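Local coordinates for RND efflux system, outer membrane lipoprotein, NodT family (PDB 6U94) that belongs to the outer membrane factor family and probably serves as the outer membrane channel of an RND-type efflux system, at residues A297-P308 / W333-F344; T131-G139 / A158-L166. All blocks are in the same frame, centred on the assembly; numbering follows the deposited sequence.

Following the chain from its N terminus, contact 2 comes first: helix 132-142 is crossed by the first turns of the long helix 156-203, closing a mostly helical loop of 18 residues between 131-139 and 158-166. Contact 1 comes later in the chain, where 297-308, carrying the short helix 299-306, is joined by the irregular chain 333-344 across a loop of 24 residues. The two loops lie in series, neither nested nor crossed, and their nearest atoms are about 12 Å apart. Helix 283-294 touches both: Pro283 meets Phe133 and Ser161 of contact 2, and Leu292 meets Ala297 of contact 1.

Contact 1: A297-P308 / W333-F344; sequences AQIGAARAAFFP and WLFVPQLTLPIF. Unlike the reference sequence in segment 297-308: Gln298 (reference Asn).
In this outer membrane factor fold, segment 297-308, carrying the short alanine-rich helix 299-306, runs opposite in direction to the extended but irregular chain 333-344, from Ala297 beside Phe344 to Pro308 beside Phe335. By analogy with relatives such as OprM, the chain after helix 299-306, including 333-344, probably corresponds to the region that forms the membrane-spanning beta barrel; here 333-344 and the loop before it hold no regular strand. At the start of the helix Gln298 N donates to Ile343 O over 2.7 Å, in the carbonyl plane and nearly straight at 164°. Gln298 is also the N-cap, its OE1 taking a weak bond from Gly300 N. One turn on, a water bridges the backbones, donating to Ala301 O (2.9 Å) and accepting from Leu341 N (3.0 Å).

Small side chains let the chain come close, and Ala301 CB lies 3.4 Å from Leu341 CB. Ile343 reaches two ways. With CG1 anti to its carbonyl carbon (chi1 -68°) and the chain extended beyond, CD1 arrives near the plane of the Phe306 ring, at its edge, 3.6 Å from CE2. Its CG2 branch turns instead to Ala297 CB, 3.8 Å away. Pro337 CB meets the Phe306 ring obliquely. Leu355 touches Phe306 and Val358 touches Ile343, both from helix 355-359.

Past the helix, Pro308 makes a CH-pi contact: its CG sits over one face of the Phe335 ring, 3.7 Å from the ring centroid and 19° off the normal. The same CG touches Trp333 CH2, while Phe335 CB lies over the centre of the indole. Phe335 thus meets Pro308 with a face and the helix end with an edge, its CE2 standing 3.6 Å from Ala305 O.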
loop_
_atom_site.group_PDB
_atom_site.type_symbol
_atom_site.label_atom_id
_atom_site.label_comp_id
_atom_site.label_asym_id
_atom_site.label_seq_id
_atom_site.Cartn_x
_atom_site.Cartn_y
_atom_site.Cartn_z
ATOM N N ALA A 297 -33.841 12.188 -7.186
ATOM C CA ALA A 297 -33.095 12.411 -8.413
ATOM C C ALA A 297 -33.029 11.129 -9.235
ATOM O O ALA A 297 -33.171 10.020 -8.714
ATOM C CB ALA A 297 -31.683 12.922 -8.107
ATOM N N GLN A 298 -32.825 11.295 -10.541
ATOM C CA GLN A 298 -32.593 10.173 -11.442
ATOM C C GLN A 298 -31.086 9.926 -11.544
ATOM O O GLN A 298 -30.335 10.787 -12.021
ATOM C CB GLN A 298 -33.226 10.449 -12.809
ATOM C CG GLN A 298 -32.481 9.922 -14.030
ATOM C CD GLN A 298 -32.552 8.417 -14.235
ATOM O OE1 GLN A 298 -32.593 7.636 -13.283
ATOM N NE2 GLN A 298 -32.550 8.003 -15.498
ATOM N N ILE A 299 -30.649 8.755 -11.079
ATOM C CA ILE A 299 -29.221 8.457 -11.006
ATOM C C ILE A 299 -28.621 8.343 -12.399
ATOM O O ILE A 299 -27.486 8.775 -12.638
ATOM C CB ILE A 299 -28.992 7.178 -10.185
ATOM C CG1 ILE A 299 -29.450 7.408 -8.759
ATOM C CG2 ILE A 299 -27.522 6.788 -10.181
ATOM C CD1 ILE A 299 -28.747 8.553 -8.086
ATOM N N GLY A 300 -29.370 7.763 -13.335
ATOM C CA GLY A 300 -28.891 7.690 -14.704
ATOM C C GLY A 300 -28.548 9.053 -15.272
ATOM O O GLY A 300 -27.498 9.236 -15.894
ATOM N N ALA A 301 -29.427 10.034 -15.052
ATOM C CA ALA A 301 -29.138 11.401 -15.475
ATOM C C ALA A 301 -27.894 11.940 -14.785
ATOM O O ALA A 301 -27.124 12.698 -15.385
ATOM C CB ALA A 301 -30.327 12.314 -15.180
ATOM N N ALA A 302 -27.703 11.588 -13.512
ATOM C CA ALA A 302 -26.563 12.101 -12.764
ATOM C C ALA A 302 -25.261 11.471 -13.249
ATOM O O ALA A 302 -24.231 12.149 -13.331
ATOM C CB ALA A 302 -26.769 11.856 -11.269
ATOM N N ARG A 303 -25.290 10.179 -13.582
ATOM C CA ARG A 303 -24.111 9.531 -14.145
ATOM C C ARG A 303 -23.764 10.121 -15.504
ATOM O O ARG A 303 -22.592 10.383 -15.800
ATOM C CB ARG A 303 -24.340 8.026 -14.258
ATOM C CG ARG A 303 -24.233 7.274 -12.945
ATOM C CD ARG A 303 -24.470 5.793 -13.165
ATOM N NE ARG A 303 -24.502 5.043 -11.914
ATOM C CZ ARG A 303 -24.789 3.748 -11.832
ATOM N NH1 ARG A 303 -25.072 3.055 -12.927
ATOM N NH2 ARG A 303 -24.797 3.144 -10.652
ATOM N N ALA A 304 -24.778 10.334 -16.347
ATOM C CA ALA A 304 -24.542 10.950 -17.646
ATOM C C ALA A 304 -23.893 12.318 -17.492
ATOM O O ALA A 304 -23.034 12.703 -18.294
ATOM C CB ALA A 304 -25.856 11.062 -18.419
ATOM N N ALA A 305 -24.277 13.059 -16.451
ATOM C CA ALA A 305 -23.764 14.412 -16.274
ATOM C C ALA A 305 -22.371 14.430 -15.651
ATOM O O ALA A 305 -21.534 15.251 -16.038
ATOM C CB ALA A 305 -24.732 15.234 -15.420
ATOM N N PHE A 306 -22.094 13.542 -14.688
ATOM C CA PHE A 306 -20.931 13.712 -13.828
ATOM C C PHE A 306 -19.997 12.509 -13.723
ATOM O O PHE A 306 -18.993 12.598 -13.009
ATOM C CB PHE A 306 -21.384 14.103 -12.412
ATOM C CG PHE A 306 -22.205 15.361 -12.365
ATOM C CD1 PHE A 306 -21.630 16.593 -12.633
ATOM C CD2 PHE A 306 -23.553 15.312 -12.045
ATOM C CE1 PHE A 306 -22.381 17.751 -12.589
ATOM C CE2 PHE A 306 -24.312 16.466 -12.000
ATOM C CZ PHE A 306 -23.728 17.687 -12.271
ATOM N N PHE A 307 -20.280 11.405 -14.404
ATOM C CA PHE A 307 -19.510 10.173 -14.233
ATOM C C PHE A 307 -18.817 9.818 -15.539
ATOM O O PHE A 307 -19.478 9.354 -16.485
ATOM C CB PHE A 307 -20.422 9.036 -13.775
ATOM C CG PHE A 307 -19.736 7.991 -12.938
ATOM C CD1 PHE A 307 -18.578 7.372 -13.373
ATOM C CD2 PHE A 307 -20.265 7.624 -11.708
ATOM C CE1 PHE A 307 -17.955 6.404 -12.594
ATOM C CE2 PHE A 307 -19.653 6.662 -10.925
ATOM C CZ PHE A 307 -18.492 6.050 -11.371
ATOM N N PRO A 308 -17.502 10.029 -15.650
ATOM C CA PRO A 308 -16.807 9.687 -16.897
ATOM C C PRO A 308 -16.897 8.197 -17.196
ATOM O O PRO A 308 -16.910 7.357 -16.294
ATOM C CB PRO A 308 -15.356 10.111 -16.629
ATOM C CG PRO A 308 -15.434 11.096 -15.495
ATOM C CD PRO A 308 -16.601 10.642 -14.659
ATOM N N TRP A 333 -9.596 18.723 -13.040
ATOM C CA TRP A 333 -9.535 17.798 -14.161
ATOM C C TRP A 333 -10.257 18.375 -15.378
ATOM O O TRP A 333 -10.910 19.420 -15.316
ATOM C CB TRP A 333 -10.106 16.431 -13.774
ATOM C CG TRP A 333 -11.580 16.378 -13.462
ATOM C CD1 TRP A 333 -12.434 17.432 -13.297
ATOM C CD2 TRP A 333 -12.364 15.194 -13.276
ATOM N NE1 TRP A 333 -13.702 16.975 -13.020
ATOM C CE2 TRP A 333 -13.687 15.605 -13.003
ATOM C CE3 TRP A 333 -12.077 13.825 -13.315
ATOM C CZ2 TRP A 333 -14.717 14.697 -12.767
ATOM C CZ3 TRP A 333 -13.104 12.924 -13.083
ATOM C CH2 TRP A 333 -14.407 13.365 -12.812
ATOM N N LEU A 334 -10.127 17.672 -16.502
ATOM C CA LEU A 334 -10.630 18.144 -17.785
ATOM C C LEU A 334 -11.929 17.471 -18.211
ATOM O O LEU A 334 -12.317 17.586 -19.377
ATOM C CB LEU A 334 -9.566 17.947 -18.868
ATOM C CG LEU A 334 -8.194 18.565 -18.596
ATOM C CD1 LEU A 334 -7.321 18.459 -19.833
ATOM C CD2 LEU A 334 -8.317 20.013 -18.134
ATOM N N PHE A 335 -12.606 16.768 -17.305
ATOM C CA PHE A 335 -13.902 16.189 -17.632
ATOM C C PHE A 335 -14.933 17.296 -17.802
ATOM O O PHE A 335 -14.993 18.231 -16.999
ATOM C CB PHE A 335 -14.341 15.214 -16.540
ATOM C CG PHE A 335 -15.722 14.658 -16.745
ATOM C CD1 PHE A 335 -15.972 13.748 -17.758
ATOM C CD2 PHE A 335 -16.769 15.044 -15.921
ATOM C CE1 PHE A 335 -17.244 13.234 -17.955
ATOM C CE2 PHE A 335 -18.047 14.537 -16.108
ATOM C CZ PHE A 335 -18.286 13.631 -17.126
ATOM N N VAL A 336 -15.736 17.198 -18.857
ATOM C CA VAL A 336 -16.753 18.207 -19.141
ATOM C C VAL A 336 -18.131 17.673 -18.760
ATOM O O VAL A 336 -18.702 16.845 -19.484
ATOM C CB VAL A 336 -16.714 18.631 -20.616
ATOM C CG1 VAL A 336 -17.803 19.666 -20.902
ATOM C CG2 VAL A 336 -15.338 19.179 -20.968
ATOM N N PRO A 337 -18.698 18.107 -17.639
ATOM C CA PRO A 337 -20.090 17.747 -17.343
ATOM C C PRO A 337 -21.058 18.464 -18.271
ATOM O O PRO A 337 -20.871 19.634 -18.616
ATOM C CB PRO A 337 -20.271 18.190 -15.887
ATOM C CG PRO A 337 -19.230 19.234 -15.675
ATOM C CD PRO A 337 -18.062 18.836 -16.529
ATOM N N GLN A 338 -22.095 17.740 -18.686
ATOM C CA GLN A 338 -23.140 18.281 -19.541
ATOM C C GLN A 338 -24.479 17.690 -19.125
ATOM O O GLN A 338 -24.569 16.504 -18.795
ATOM C CB GLN A 338 -22.869 17.979 -21.019
ATOM C CG GLN A 338 -23.854 18.623 -21.980
ATOM C CD GLN A 338 -23.718 18.096 -23.397
ATOM O OE1 GLN A 338 -23.563 16.893 -23.616
ATOM N NE2 GLN A 338 -23.773 18.998 -24.369
ATOM N N LEU A 339 -25.520 18.516 -19.151
ATOM C CA LEU A 339 -26.858 18.095 -18.755
ATOM C C LEU A 339 -27.661 17.748 -20.004
ATOM O O LEU A 339 -28.004 18.631 -20.798
ATOM C CB LEU A 339 -27.546 19.182 -17.935
ATOM C CG LEU A 339 -26.882 19.497 -16.594
ATOM C CD1 LEU A 339 -27.569 20.668 -15.926
ATOM C CD2 LEU A 339 -26.899 18.277 -15.688
ATOM N N THR A 340 -27.943 16.457 -20.180
ATOM C CA THR A 340 -28.806 15.975 -21.246
ATOM C C THR A 340 -30.045 15.264 -20.730
ATOM O O THR A 340 -31.031 15.157 -21.464
ATOM C CB THR A 340 -28.043 15.011 -22.167
ATOM O OG1 THR A 340 -27.735 13.812 -21.444
ATOM C CG2 THR A 340 -26.748 15.653 -22.658
ATOM N N LEU A 341 -30.018 14.769 -19.505
ATOM C CA LEU A 341 -31.177 14.197 -18.872
ATOM C C LEU A 341 -31.500 14.985 -17.614
ATOM O O LEU A 341 -30.585 15.362 -16.873
ATOM C CB LEU A 341 -30.935 12.730 -18.513
ATOM C CG LEU A 341 -30.944 11.730 -19.660
ATOM C CD1 LEU A 341 -30.204 10.466 -19.261
ATOM C CD2 LEU A 341 -32.385 11.430 -20.008
ATOM N N PRO A 342 -32.773 15.275 -17.360
ATOM C CA PRO A 342 -33.129 15.984 -16.126
ATOM C C PRO A 342 -32.756 15.155 -14.907
ATOM O O PRO A 342 -33.132 13.986 -14.784
ATOM C CB PRO A 342 -34.648 16.170 -16.243
ATOM C CG PRO A 342 -34.932 16.044 -17.708
ATOM C CD PRO A 342 -33.943 15.046 -18.225
ATOM N N ILE A 343 -31.996 15.768 -14.002
ATOM C CA ILE A 343 -31.618 15.056 -12.789
ATOM C C ILE A 343 -32.796 14.978 -11.827
ATOM O O ILE A 343 -32.961 13.977 -11.120
ATOM C CB ILE A 343 -30.386 15.723 -12.154
ATOM C CG1 ILE A 343 -29.168 15.510 -13.059
ATOM C CG2 ILE A 343 -30.123 15.173 -10.766
ATOM C CD1 ILE A 343 -27.902 16.174 -12.561
ATOM N N PHE A 344 -33.646 15.996 -11.805
ATOM C CA PHE A 344 -34.781 16.047 -10.899
ATOM C C PHE A 344 -36.090 15.991 -11.674
ATOM O O PHE A 344 -36.224 16.608 -12.736
ATOM C CB PHE A 344 -34.741 17.312 -10.045
ATOM C CG PHE A 344 -33.560 17.382 -9.130
ATOM C CD1 PHE A 344 -33.541 16.664 -7.946
ATOM C CD2 PHE A 344 -32.461 18.161 -9.456
ATOM C CE1 PHE A 344 -32.448 16.724 -7.099
ATOM C CE2 PHE A 344 -31.367 18.224 -8.616
ATOM C CZ PHE A 344 -31.362 17.507 -7.434
HETATM O O HOH W 1 -27.851 14.609 -17.407
#

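Contact 2: T131-G139 / A158-L166; sequences THFEIDLFG and ARRSVHISL
Glu134 and Ser165 make the polar link, Glu134 OE1 lying 2.7 Å from Ser165 OG, probably as a hydrogen bond. The same OE1 forms a salt bridge with Lys453 of helix 421-454, which would favour a charged carboxylate. OE2 is gripped by Thr131, whose N and OG1 reach it from opposite faces of the carboxylate plane; the hydrogen bond from Thr131 N to Glu134 OE2 spans 2.7 Å and is almost straight at 175°. With Thr131 as N-cap, the backbone bond is the glutamate half of a capping box, and it fixes the carboxylate that faces Ser165.

The aromatic contacts are made at ring edges. Phe133 CG lies between its backbone N and carbonyl carbon (chi1 60°), which brings CD1 to 3.3 Å from Ser161 OG, in the ring plane, and CZ to Ile164 CG2. Phe138 CE2 meets Ser165 OG at its ring edge, 3.9 Å away.

Apolar packing completes the interface: Leu137 CD1 lies 3.9 Å from Val162 CG2. It also touches Ala158 CB and Ser161 CB.

The segment axes approach to 9.9 Å and cross at -112°, a short capped helix laid athwart the start of helix 156-203, one of the long helices characteristic of the outer membrane factor alpha-barrel.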
loop_
_atom_site.group_PDB
_atom_site.type_symbol
_atom_site.label_atom_id
_atom_site.label_comp_id
_atom_site.label_asym_id
_atom_site.label_seq_id
_atom_site.Cartn_x
_atom_site.Cartn_y
_atom_site.Cartn_z
ATOM N N THR A 131 -8.195 4.892 1.739
ATOM C CA THR A 131 -8.904 5.629 0.706
ATOM C C THR A 131 -9.854 6.648 1.335
ATOM O O THR A 131 -9.994 6.739 2.557
ATOM C CB THR A 131 -9.662 4.673 -0.210
ATOM O OG1 THR A 131 -10.586 3.894 0.562
ATOM C CG2 THR A 131 -8.685 3.744 -0.932
ATOM N N HIS A 132 -10.506 7.440 0.479
ATOM C CA HIS A 132 -11.403 8.479 0.974
ATOM C C HIS A 132 -12.576 7.880 1.740
ATOM O O HIS A 132 -12.942 8.377 2.811
ATOM C CB HIS A 132 -11.913 9.341 -0.180
ATOM C CG HIS A 132 -10.870 10.232 -0.780
ATOM N ND1 HIS A 132 -10.213 11.202 -0.054
ATOM C CD2 HIS A 132 -10.383 10.310 -2.040
ATOM C CE1 HIS A 132 -9.360 11.834 -0.839
ATOM N NE2 HIS A 132 -9.443 11.312 -2.050
ATOM N N PHE A 133 -13.177 6.806 1.215
ATOM C CA PHE A 133 -14.357 6.261 1.876
ATOM C C PHE A 133 -13.997 5.537 3.168
ATOM O O PHE A 133 -14.806 5.511 4.102
ATOM C CB PHE A 133 -15.144 5.344 0.931
ATOM C CG PHE A 133 -14.368 4.159 0.414
ATOM C CD1 PHE A 133 -14.275 2.995 1.162
ATOM C CD2 PHE A 133 -13.776 4.192 -0.838
ATOM C CE1 PHE A 133 -13.579 1.899 0.684
ATOM C CE2 PHE A 133 -13.083 3.099 -1.324
ATOM C CZ PHE A 133 -12.983 1.951 -0.562
ATOM N N GLU A 134 -12.795 4.963 3.253
ATOM C CA GLU A 134 -12.353 4.404 4.526
ATOM C C GLU A 134 -12.174 5.496 5.571
ATOM O O GLU A 134 -12.577 5.329 6.728
ATOM C CB GLU A 134 -11.050 3.632 4.346
ATOM C CG GLU A 134 -11.160 2.419 3.460
ATOM C CD GLU A 134 -9.803 1.810 3.182
ATOM O OE1 GLU A 134 -9.453 0.795 3.820
ATOM O OE2 GLU A 134 -9.078 2.371 2.335
ATOM N N ILE A 135 -11.567 6.621 5.183
ATOM C CA ILE A 135 -11.415 7.739 6.109
ATOM C C ILE A 135 -12.781 8.257 6.547
ATOM O O ILE A 135 -12.992 8.572 7.726
ATOM C CB ILE A 135 -10.562 8.848 5.465
ATOM C CG1 ILE A 135 -9.140 8.340 5.200
ATOM C CG2 ILE A 135 -10.543 10.085 6.342
ATOM C CD1 ILE A 135 -8.242 9.357 4.528
ATOM N N ASP A 136 -13.727 8.352 5.608
ATOM C CA ASP A 136 -15.089 8.749 5.952
ATOM C C ASP A 136 -15.683 7.820 7.004
ATOM O O ASP A 136 -16.177 8.275 8.040
ATOM C CB ASP A 136 -15.969 8.762 4.700
ATOM C CG ASP A 136 -15.684 9.944 3.801
ATOM O OD1 ASP A 136 -15.266 10.999 4.322
ATOM O OD2 ASP A 136 -15.886 9.821 2.574
ATOM N N LEU A 137 -15.622 6.510 6.758
ATOM C CA LEU A 137 -16.242 5.542 7.657
ATOM C C LEU A 137 -15.641 5.610 9.056
ATOM O O LEU A 137 -16.362 5.763 10.049
ATOM C CB LEU A 137 -16.102 4.133 7.082
ATOM C CG LEU A 137 -16.703 3.026 7.952
ATOM C CD1 LEU A 137 -17.646 2.148 7.140
ATOM C CD2 LEU A 137 -15.611 2.189 8.608
ATOM N N PHE A 138 -14.315 5.486 9.155
ATOM C CA PHE A 138 -13.676 5.419 10.466
ATOM C C PHE A 138 -13.900 6.691 11.274
ATOM O O PHE A 138 -14.021 6.631 12.503
ATOM C CB PHE A 138 -12.184 5.136 10.306
ATOM C CG PHE A 138 -11.870 3.696 10.006
ATOM C CD1 PHE A 138 -11.895 2.748 11.014
ATOM C CD2 PHE A 138 -11.559 3.286 8.716
ATOM C CE1 PHE A 138 -11.614 1.419 10.748
ATOM C CE2 PHE A 138 -11.275 1.956 8.441
ATOM C CZ PHE A 138 -11.303 1.022 9.460
ATOM N N GLY A 139 -13.962 7.846 10.607
ATOM C CA GLY A 139 -14.255 9.081 11.312
ATOM C C GLY A 139 -15.707 9.202 11.724
ATOM O O GLY A 139 -16.012 9.783 12.772
ATOM N N ALA A 158 -21.578 0.659 4.080
ATOM C CA ALA A 158 -20.702 0.581 5.245
ATOM C C ALA A 158 -20.127 -0.820 5.411
ATOM O O ALA A 158 -18.956 -0.976 5.771
ATOM C CB ALA A 158 -21.456 1.003 6.507
ATOM N N ARG A 159 -20.937 -1.852 5.161
ATOM C CA ARG A 159 -20.435 -3.220 5.254
ATOM C C ARG A 159 -19.344 -3.479 4.222
ATOM O O ARG A 159 -18.320 -4.101 4.529
ATOM C CB ARG A 159 -21.585 -4.209 5.078
ATOM C CG ARG A 159 -21.169 -5.670 5.111
ATOM C CD ARG A 159 -22.386 -6.592 5.079
ATOM N NE ARG A 159 -22.013 -8.000 5.191
ATOM C CZ ARG A 159 -21.953 -8.670 6.338
ATOM N NH1 ARG A 159 -22.243 -8.061 7.480
ATOM N NH2 ARG A 159 -21.603 -9.950 6.347
ATOM N N ARG A 160 -19.547 -3.012 2.989
ATOM C CA ARG A 160 -18.535 -3.195 1.957
ATOM C C ARG A 160 -17.258 -2.432 2.285
ATOM O O ARG A 160 -16.158 -2.908 1.984
ATOM C CB ARG A 160 -19.091 -2.756 0.601
ATOM C CG ARG A 160 -18.130 -2.952 -0.558
ATOM C CD ARG A 160 -18.780 -2.579 -1.878
ATOM N NE ARG A 160 -17.948 -2.938 -3.019
ATOM C CZ ARG A 160 -17.852 -4.169 -3.513
ATOM N NH1 ARG A 160 -18.535 -5.160 -2.958
ATOM N NH2 ARG A 160 -17.069 -4.410 -4.557
ATOM N N SER A 161 -17.384 -1.258 2.913
ATOM C CA SER A 161 -16.204 -0.463 3.239
ATOM C C SER A 161 -15.346 -1.149 4.293
ATOM O O SER A 161 -14.112 -1.103 4.224
ATOM C CB SER A 161 -16.623 0.932 3.709
ATOM O OG SER A 161 -15.482 1.732 3.992
ATOM N N VAL A 162 -15.980 -1.797 5.273
ATOM C CA VAL A 162 -15.223 -2.491 6.311
ATOM C C VAL A 162 -14.603 -3.770 5.758
ATOM O O VAL A 162 -13.469 -4.123 6.104
ATOM C CB VAL A 162 -16.117 -2.773 7.533
ATOM C CG1 VAL A 162 -15.328 -3.502 8.619
ATOM C CG2 VAL A 162 -16.702 -1.471 8.072
ATOM N N HIS A 163 -15.334 -4.487 4.898
ATOM C CA HIS A 163 -14.773 -5.668 4.247
ATOM C C HIS A 163 -13.561 -5.307 3.393
ATOM O O HIS A 163 -12.542 -6.008 3.414
ATOM C CB HIS A 163 -15.837 -6.351 3.388
ATOM C CG HIS A 163 -16.853 -7.122 4.172
ATOM N ND1 HIS A 163 -16.833 -7.197 5.548
ATOM C CD2 HIS A 163 -17.913 -7.860 3.769
ATOM C CE1 HIS A 163 -17.840 -7.946 5.960
ATOM N NE2 HIS A 163 -18.511 -8.361 4.900
ATOM N N ILE A 164 -13.659 -4.217 2.630
ATOM C CA ILE A 164 -12.549 -3.794 1.783
ATOM C C ILE A 164 -11.330 -3.460 2.635
ATOM O O ILE A 164 -10.205 -3.875 2.331
ATOM C CB ILE A 164 -12.978 -2.607 0.903
ATOM C CG1 ILE A 164 -13.879 -3.083 -0.238
ATOM C CG2 ILE A 164 -11.776 -1.875 0.363
ATOM C CD1 ILE A 164 -14.288 -1.977 -1.189
ATOM N N SER A 165 -11.540 -2.715 3.725
ATOM C CA SER A 165 -10.437 -2.390 4.625
ATOM C C SER A 165 -9.832 -3.649 5.230
ATOM O O SER A 165 -8.605 -3.798 5.282
ATOM C CB SER A 165 -10.914 -1.451 5.735
ATOM O OG SER A 165 -11.493 -0.270 5.210
ATOM N N LEU A 166 -10.682 -4.572 5.684
ATOM C CA LEU A 166 -10.191 -5.777 6.341
ATOM C C LEU A 166 -9.400 -6.648 5.373
ATOM O O LEU A 166 -8.310 -7.127 5.705
ATOM C CB LEU A 166 -11.361 -6.558 6.940
ATOM C CG LEU A 166 -11.026 -7.793 7.774
ATOM C CD1 LEU A 166 -10.121 -7.426 8.937
ATOM C CD2 LEU A 166 -12.312 -8.444 8.283
#